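Local coordinates for putative phosphonate binding protein for ABC transporter (Prochlorococcus marinus str. MIT 9301, PDB 5LQ5), which binds inorganic phosphite strongly, and methylphosphonate and phosphate very weakly, as the probable solute-binding component of an ABC transporter, at residues A71-Q83 against E202-L214. Sequence-based numbering, arbitrary orientation. Where two conformers were deposited one is given.
Sequences ARLQTPNSIVIAQ and EYVDYHWVAQGDL. With PO3 (phosphite ion), chain B.
Strands 79-83 and 207-210 run antiparallel in the mixed sheet of one lobe of a periplasmic binding protein, and the chain leading into the second strand carries part of the phosphite site. I79 and A210 form a hydrogen-bonded pair, I79 N to A210 O and A210 N to I79 O both measuring 2.8 Å. Further along, I81 N donates to W208 O (2.9 Å), while W208 N reaches A82 O. On the face bearing A210 and W208, I81 leans across so that its CG1 lies 3.7 Å from A210 CB and its CB packs on that of W208, whose indole stacks on F26.

Over V209 on the other face lies R72, from helix 65-74. Its CG and CD rest against V209 CG1, and a bend at chi3 (-70°) swings the guanidinium toward H207. That group presents its edge to the imidazole with the two planes 63° apart, R72 NH1 standing 3.3 Å from H207 NE2, while V80 CG2 sits over one guanidinium face, near its rim. Cut back to an alanine, R72 would probably leave V209 CG1 uncovered and the NE2 edge of H207 without its guanidinium neighbour, with Y260 still stacked on the ring. H207 ND1 donates in the ring plane to D205 O, fixing the ring's rotation and tying the strand to the pocket segment. A water bridges Q83 OE1, which Q259 also binds, and Y206 O. Beyond this, D205 OD2 comes within 2.5 Å of phosphite O1, and the Y206 hydroxyl, held by D13 and N176, lies beside the phosphorus. Ligand-binding residues just ahead of a sheet strand, where the chain crosses between lobes, are characteristic of the two-lobed periplasmic binding protein fold.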
ATOM      1  N   ALA A  71       0.802  -8.723   9.600  1.00 19.08           N
ATOM      2  CA  ALA A  71       1.043 -10.067   9.106  1.00 18.28           C
ATOM      3  C   ALA A  71       2.208 -10.768   9.798  1.00 18.86           C
ATOM      4  O   ALA A  71       2.120 -11.953  10.116  1.00 19.10           O
ATOM      5  CB  ALA A  71       1.253 -10.073   7.598  1.00 19.40           C
ATOM      6  N   ARG A  72       3.298 -10.034   9.984  1.00 18.50           N
ATOM      7  CA  ARG A  72       4.490 -10.591  10.637  1.00 19.46           C
ATOM      8  C   ARG A  72       4.309 -10.845  12.147  1.00 20.83           C
ATOM      9  O   ARG A  72       4.890 -11.773  12.693  1.00 22.93           O
ATOM     10  CB  ARG A  72       5.704  -9.718  10.285  1.00 21.35           C
ATOM     11  CG  ARG A  72       6.102  -9.942   8.833  1.00 24.78           C
ATOM     12  CD  ARG A  72       7.306  -9.191   8.315  1.00 32.90           C
ATOM     13  NE  ARG A  72       7.079  -7.738   8.165  1.00 32.70           N
ATOM     14  CZ  ARG A  72       7.458  -6.839   9.066  1.00 27.73           C
ATOM     15  NH1 ARG A  72       7.225  -5.551   8.844  1.00 29.17           N
ATOM     16  NH2 ARG A  72       8.073  -7.220  10.188  1.00 35.21           N
ATOM     17  N   LEU A  73       3.452 -10.075  12.795  1.00 19.67           N
ATOM     18  CA  LEU A  73       3.101 -10.340  14.173  1.00 21.23           C
ATOM     19  C   LEU A  73       2.256 -11.621  14.297  1.00 21.31           C
ATOM     20  O   LEU A  73       2.454 -12.414  15.206  1.00 22.66           O
ATOM     21  CB  LEU A  73       2.378  -9.148  14.795  1.00 21.71           C
ATOM     22  CG  LEU A  73       3.249  -7.928  15.086  1.00 22.82           C
ATOM     23  CD1 LEU A  73       2.356  -6.729  15.396  1.00 22.88           C
ATOM     24  CD2 LEU A  73       4.262  -8.194  16.226  1.00 24.48           C
ATOM     25  N   GLN A  74       1.295 -11.792  13.385  1.00 20.54           N
ATOM     26  CA  GLN A  74       0.380 -12.953  13.361  1.00 21.93           C
ATOM     27  C   GLN A  74       1.053 -14.223  12.872  1.00 24.13           C
ATOM     28  O   GLN A  74       0.596 -15.309  13.136  1.00 25.96           O
ATOM     29  CB  GLN A  74      -0.842 -12.673  12.483  1.00 25.41           C
ATOM     30  CG  GLN A  74      -1.814 -11.635  13.022  1.00 29.61           C
ATOM     31  CD  GLN A  74      -3.230 -11.886  12.523  1.00 44.49           C
ATOM     32  OE1 GLN A  74      -3.411 -12.389  11.433  1.00 34.64           O
ATOM     33  NE2 GLN A  74      -4.226 -11.578  13.342  1.00 94.47           N
ATOM     34  N   THR A  75       2.118 -14.039  12.117  1.00 22.51           N
ATOM     35  CA  THR A  75       2.831 -15.095  11.414  1.00 20.21           C
ATOM     36  C   THR A  75       4.336 -15.026  11.716  1.00 21.93           C
ATOM     37  O   THR A  75       5.111 -14.511  10.904  1.00 26.91           O
ATOM     38  CB  THR A  75       2.609 -14.977   9.884  1.00 25.39           C
ATOM     39  OG1 THR A  75       1.249 -14.588   9.636  1.00 28.88           O
ATOM     40  CG2 THR A  75       2.896 -16.277   9.168  1.00 28.80           C
ATOM     41  N   PRO A  76       4.757 -15.545  12.891  1.00 27.83           N
ATOM     42  CA  PRO A  76       6.137 -15.535  13.295  1.00 28.94           C
ATOM     43  C   PRO A  76       7.136 -16.160  12.325  1.00 28.81           C
ATOM     44  O   PRO A  76       6.827 -17.083  11.560  1.00 29.75           O
ATOM     45  CB  PRO A  76       6.137 -16.322  14.613  1.00 42.39           C
ATOM     46  CG  PRO A  76       4.752 -16.312  15.081  1.00 41.35           C
ATOM     47  CD  PRO A  76       3.904 -16.253  13.869  1.00 29.18           C
ATOM     48  N   ASN A  77       8.317 -15.560  12.298  1.00 30.75           N
ATOM     49  CA  ASN A  77       9.465 -16.115  11.573  1.00 38.62           C
ATOM     50  C   ASN A  77       9.298 -16.008  10.060  1.00 34.21           C
ATOM     51  O   ASN A  77       9.970 -16.675   9.277  1.00 41.42           O
ATOM     52  CB  ASN A  77       9.731 -17.551  12.032  1.00 60.59           C
ATOM     53  CG  ASN A  77       9.985 -17.613  13.520  1.00 94.82           C
ATOM     54  OD1 ASN A  77       9.300 -18.320  14.246  1.00 94.98           O
ATOM     55  ND2 ASN A  77      10.917 -16.784  13.991  1.00 57.93           N
ATOM     56  N   SER A  78       8.379 -15.142   9.655  0.50 28.25           N
ATOM     57  CA  SER A  78       8.264 -14.774   8.268  1.00 24.29           C
ATOM     58  C   SER A  78       9.416 -13.833   7.945  0.50 25.94           C
ATOM     59  O   SER A  78      10.128 -13.350   8.838  0.50 31.89           O
ATOM     60  CB  SER A  78       6.933 -14.116   8.001  0.50 25.55           C
ATOM     61  OG  SER A  78       6.708 -13.184   9.018  0.50 29.31           O
ATOM     62  N   ILE A  79       9.595 -13.584   6.659  1.00 24.15           N
ATOM     63  CA  ILE A  79      10.774 -12.882   6.146  1.00 24.43           C
ATOM     64  C   ILE A  79      10.444 -11.624   5.354  1.00 26.31           C
ATOM     65  O   ILE A  79       9.739 -11.683   4.365  1.00 22.73           O
ATOM     66  CB  ILE A  79      11.591 -13.806   5.191  1.00 26.31           C
ATOM     67  CG1 ILE A  79      11.851 -15.192   5.825  1.00 40.57           C
ATOM     68  CG2 ILE A  79      12.890 -13.141   4.749  1.00 34.66           C
ATOM     69  CD1 ILE A  79      12.719 -15.176   7.056  1.00 53.18           C
ATOM     70  N   VAL A  80      11.026 -10.503   5.744  1.00 23.31           N
ATOM     71  CA  VAL A  80      11.038  -9.279   4.922  1.00 24.14           C
ATOM     72  C   VAL A  80      12.014  -9.451   3.777  1.00 24.54           C
ATOM     73  O   VAL A  80      13.216  -9.655   3.991  1.00 26.33           O
ATOM     74  CB  VAL A  80      11.341  -7.995   5.703  1.00 27.97           C
ATOM     75  CG1 VAL A  80      11.219  -6.791   4.796  1.00 26.70           C
ATOM     76  CG2 VAL A  80      10.396  -7.853   6.870  1.00 26.58           C
ATOM     77  N   ILE A  81      11.491  -9.320   2.553  1.00 20.49           N
ATOM     78  CA  ILE A  81      12.267  -9.639   1.323  1.00 23.23           C
ATOM     79  C   ILE A  81      12.861  -8.431   0.608  1.00 25.22           C
ATOM     80  O   ILE A  81      14.041  -8.450   0.281  1.00 29.86           O
ATOM     81  CB  ILE A  81      11.409 -10.477   0.338  1.00 25.02           C
ATOM     82  CG1 ILE A  81      11.090 -11.855   0.925  1.00 25.22           C
ATOM     83  CG2 ILE A  81      12.067 -10.611  -1.032  1.00 25.26           C
ATOM     84  CD1 ILE A  81      12.249 -12.837   0.958  1.00 28.00           C
ATOM     85  N   ALA A  82      12.043  -7.435   0.319  1.00 20.50           N
ATOM     86  CA  ALA A  82      12.420  -6.294  -0.515  1.00 24.04           C
ATOM     87  C   ALA A  82      11.404  -5.153  -0.419  1.00 21.98           C
ATOM     88  O   ALA A  82      10.284  -5.330   0.081  1.00 24.02           O
ATOM     89  CB  ALA A  82      12.534  -6.735  -1.965  1.00 23.77           C
ATOM     90  N   GLN A  83      11.804  -3.988  -0.896  1.00 22.76           N
ATOM     91  CA  GLN A  83      10.967  -2.803  -0.998  1.00 24.37           C
ATOM     92  C   GLN A  83      11.447  -2.019  -2.220  1.00 26.24           C
ATOM     93  O   GLN A  83      12.396  -2.437  -2.878  1.00 25.30           O
ATOM     94  CB  GLN A  83      11.042  -1.955   0.290  1.00 22.32           C
ATOM     95  CG  GLN A  83      12.405  -1.283   0.486  1.00 25.64           C
ATOM     96  CD  GLN A  83      12.606  -0.548   1.798  1.00 27.76           C
ATOM     97  OE1 GLN A  83      11.740   0.167   2.251  1.00 28.18           O
ATOM     98  NE2 GLN A  83      13.803  -0.665   2.374  1.00 34.34           N
ATOM     99  N   GLU A 202       7.447  12.253   5.261  1.00 28.93           N
ATOM    100  CA  GLU A 202       7.842  10.884   4.864  1.00 24.65           C
ATOM    101  C   GLU A 202       7.720   9.863   5.988  1.00 24.09           C
ATOM    102  O   GLU A 202       7.858  10.199   7.171  1.00 26.10           O
ATOM    103  CB  GLU A 202       9.301  10.845   4.383  1.00 30.65           C
ATOM    104  CG  GLU A 202       9.565  11.706   3.152  1.00 39.82           C
ATOM    105  CD  GLU A 202      10.990  12.239   3.046  1.00 89.94           C
ATOM    106  OE1 GLU A 202      11.623  12.552   4.073  1.00 74.93           O
ATOM    107  OE2 GLU A 202      11.480  12.367   1.906  1.00101.26           O
ATOM    108  N   TYR A 203       7.502   8.618   5.577  1.00 20.85           N
ATOM    109  CA  TYR A 203       7.395   7.461   6.474  1.00 22.70           C
ATOM    110  C   TYR A 203       7.715   6.199   5.633  1.00 19.80           C
ATOM    111  O   TYR A 203       7.824   6.275   4.420  1.00 25.68           O
ATOM    112  CB  TYR A 203       5.994   7.378   7.165  1.00 21.32           C
ATOM    113  CG  TYR A 203       4.871   7.449   6.182  1.00 20.78           C
ATOM    114  CD1 TYR A 203       4.459   6.291   5.518  1.00 18.58           C
ATOM    115  CD2 TYR A 203       4.261   8.672   5.850  1.00 19.59           C
ATOM    116  CE1 TYR A 203       3.458   6.337   4.570  1.00 19.21           C
ATOM    117  CE2 TYR A 203       3.243   8.724   4.905  1.00 21.29           C
ATOM    118  CZ  TYR A 203       2.862   7.547   4.251  1.00 21.16           C
ATOM    119  OH  TYR A 203       1.877   7.568   3.285  1.00 20.10           O
ATOM    120  N   VAL A 204       7.817   5.040   6.289  1.00 21.18           N
ATOM    121  CA  VAL A 204       8.114   3.773   5.573  1.00 22.58           C
ATOM    122  C   VAL A 204       6.796   3.103   5.162  1.00 22.10           C
ATOM    123  O   VAL A 204       5.825   3.185   5.892  0.50 22.56           O
ATOM    124  CB  VAL A 204       8.956   2.793   6.419  0.50 29.41           C
ATOM    125  CG1 VAL A 204       8.162   2.191   7.556  0.50 40.14           C
ATOM    126  CG2 VAL A 204       9.503   1.693   5.553  0.50 41.85           C
ATOM    127  N   ASP A 205       6.768   2.406   4.026  1.00 20.86           N
ATOM    128  CA  ASP A 205       5.516   1.784   3.581  1.00 18.80           C
ATOM    129  C   ASP A 205       5.708   0.379   2.983  1.00 17.32           C
ATOM    130  O   ASP A 205       5.872  -0.610   3.733  1.00 18.65           O
ATOM    131  CB  ASP A 205       4.703   2.751   2.707  1.00 19.18           C
ATOM    132  CG  ASP A 205       3.204   2.352   2.604  1.00 16.55           C
ATOM    133  OD1 ASP A 205       2.817   1.247   3.087  1.00 17.86           O
ATOM    134  OD2 ASP A 205       2.396   3.188   2.122  1.00 17.55           O
ATOM    135  N   TYR A 206       5.581   0.256   1.663  1.00 17.94           N
ATOM    136  CA  TYR A 206       5.356  -1.058   1.081  1.00 19.17           C
ATOM    137  C   TYR A 206       6.561  -1.971   1.116  1.00 19.74           C
ATOM    138  O   TYR A 206       7.705  -1.519   1.054  1.00 20.79           O
ATOM    139  CB  TYR A 206       4.890  -0.946  -0.365  1.00 19.18           C
ATOM    140  CG  TYR A 206       3.542  -0.311  -0.590  1.00 20.01           C
ATOM    141  CD1 TYR A 206       2.451  -1.102  -0.885  1.00 18.93           C
ATOM    142  CD2 TYR A 206       3.358   1.065  -0.592  1.00 19.87           C
ATOM    143  CE1 TYR A 206       1.206  -0.570  -1.137  1.00 17.34           C
ATOM    144  CE2 TYR A 206       2.097   1.638  -0.832  1.00 17.61           C
ATOM    145  CZ  TYR A 206       1.032   0.820  -1.139  1.00 17.34           C
ATOM    146  OH  TYR A 206      -0.201   1.434  -1.386  1.00 18.46           O
ATOM    147  N   HIS A 207       6.289  -3.270   1.200  1.00 18.72           N
ATOM    148  CA  HIS A 207       7.320  -4.298   1.188  1.00 19.01           C
ATOM    149  C   HIS A 207       6.795  -5.689   0.933  1.00 18.97           C
ATOM    150  O   HIS A 207       5.635  -5.998   1.241  1.00 17.86           O
ATOM    151  CB  HIS A 207       8.119  -4.272   2.492  1.00 20.18           C
ATOM    152  CG  HIS A 207       7.322  -4.514   3.740  1.00 18.98           C
ATOM    153  ND1 HIS A 207       6.442  -3.586   4.264  1.00 19.73           N
ATOM    154  CD2 HIS A 207       7.337  -5.544   4.613  1.00 20.16           C
ATOM    155  CE1 HIS A 207       5.927  -4.064   5.386  1.00 22.42           C
ATOM    156  NE2 HIS A 207       6.459  -5.245   5.621  1.00 23.19           N
ATOM    157  N   TRP A 208       7.656  -6.504   0.328  1.00 17.05           N
ATOM    158  CA  TRP A 208       7.414  -7.912   0.127  1.00 18.51           C
ATOM    159  C   TRP A 208       7.731  -8.690   1.378  1.00 18.25           C
ATOM    160  O   TRP A 208       8.787  -8.515   1.965  1.00 19.58           O
ATOM    161  CB  TRP A 208       8.277  -8.482  -0.993  1.00 19.42           C
ATOM    162  CG  TRP A 208       7.888  -8.082  -2.390  1.00 17.85           C
ATOM    163  CD1 TRP A 208       8.539  -7.203  -3.229  1.00 20.69           C
ATOM    164  CD2 TRP A 208       6.787  -8.611  -3.141  1.00 17.17           C
ATOM    165  NE1 TRP A 208       7.877  -7.138  -4.422  1.00 21.92           N
ATOM    166  CE2 TRP A 208       6.815  -7.999  -4.404  1.00 22.79           C
ATOM    167  CE3 TRP A 208       5.774  -9.517  -2.850  1.00 19.32           C
ATOM    168  CZ2 TRP A 208       5.866  -8.283  -5.379  1.00 22.40           C
ATOM    169  CZ3 TRP A 208       4.843  -9.814  -3.823  1.00 20.01           C
ATOM    170  CH2 TRP A 208       4.891  -9.193  -5.065  1.00 20.34           C
ATOM    171  N   VAL A 209       6.848  -9.618   1.707  1.00 17.54           N
ATOM    172  CA  VAL A 209       6.979 -10.525   2.830  1.00 16.83           C
ATOM    173  C   VAL A 209       6.812 -11.949   2.336  1.00 19.26           C
ATOM    174  O   VAL A 209       5.837 -12.250   1.656  1.00 19.42           O
ATOM    175  CB  VAL A 209       5.967 -10.224   3.948  1.00 20.05           C
ATOM    176  CG1 VAL A 209       6.173 -11.171   5.133  1.00 20.34           C
ATOM    177  CG2 VAL A 209       6.084  -8.768   4.421  1.00 19.05           C
ATOM    178  N   ALA A 210       7.719 -12.844   2.743  1.00 19.84           N
ATOM    179  CA  ALA A 210       7.630 -14.270   2.391  1.00 17.80           C
ATOM    180  C   ALA A 210       7.452 -15.148   3.636  1.00 18.51           C
ATOM    181  O   ALA A 210       7.919 -14.795   4.738  1.00 21.05           O
ATOM    182  CB  ALA A 210       8.868 -14.736   1.620  1.00 19.22           C
ATOM    183  N   GLN A 211       6.818 -16.294   3.454  1.00 20.07           N
ATOM    184  CA  GLN A 211       6.743 -17.346   4.471  1.00 20.59           C
ATOM    185  C   GLN A 211       8.154 -17.797   4.830  1.00 24.76           C
ATOM    186  O   GLN A 211       9.068 -17.814   3.987  1.00 24.79           O
ATOM    187  CB  GLN A 211       5.939 -18.564   4.012  1.00 22.75           C
ATOM    188  CG  GLN A 211       4.488 -18.303   3.693  1.00 22.23           C
ATOM    189  CD  GLN A 211       3.608 -18.061   4.908  1.00 21.36           C
ATOM    190  OE1 GLN A 211       4.011 -18.249   6.047  1.00 26.57           O
ATOM    191  NE2 GLN A 211       2.401 -17.628   4.654  1.00 24.72           N
ATOM    192  N   GLY A 212       8.286 -18.213   6.076  1.00 26.34           N
ATOM    193  CA  GLY A 212       9.547 -18.695   6.634  1.00 29.67           C
ATOM    194  C   GLY A 212       9.874 -20.127   6.304  1.00 31.56           C
ATOM    195  O   GLY A 212      10.990 -20.572   6.552  1.00 40.30           O
ATOM    196  N   ASP A 213       8.914 -20.857   5.749  1.00 29.02           N
ATOM    197  CA  ASP A 213       9.086 -22.312   5.527  1.00 40.83           C
ATOM    198  C   ASP A 213       9.254 -22.765   4.096  1.00 38.16           C
ATOM    199  O   ASP A 213       9.024 -23.950   3.772  1.00 35.73           O
ATOM    200  CB  ASP A 213       7.931 -23.085   6.156  1.00 52.05           C
ATOM    201  CG  ASP A 213       6.557 -22.674   5.611  1.00 75.34           C
ATOM    202  OD1 ASP A 213       6.390 -22.364   4.405  1.00 52.48           O
ATOM    203  OD2 ASP A 213       5.609 -22.658   6.417  1.00111.23           O
ATOM    204  N   LEU A 214       9.651 -21.846   3.233  1.00 27.68           N
ATOM    205  CA  LEU A 214       9.677 -22.167   1.820  1.00 26.93           C
ATOM    206  C   LEU A 214      10.651 -23.280   1.445  1.00 40.20           C
ATOM    207  O   LEU A 214      10.362 -24.050   0.528  1.00 36.60           O
ATOM    208  CB  LEU A 214       9.887 -20.916   0.973  1.00 31.38           C
ATOM    209  CG  LEU A 214       8.730 -19.912   1.139  1.00 30.32           C
ATOM    210  CD1 LEU A 214       9.016 -18.715   0.264  1.00 34.91           C
ATOM    211  CD2 LEU A 214       7.359 -20.491   0.796  1.00 36.02           C
TER
HETATM  212  P   PO3 B 401      -0.735   1.135   2.128  1.00 16.36           P
HETATM  213  O1  PO3 B 401      -0.043   2.539   2.143  1.00 15.81           O
HETATM  214  O2  PO3 B 401      -0.690   0.369   3.513  1.00 17.20           O
HETATM  215  O3  PO3 B 401      -2.184   1.228   1.574  1.00 16.06           O
HETATM  216  O   HOH W   1       9.119  -0.443   3.082  1.00 30.02           O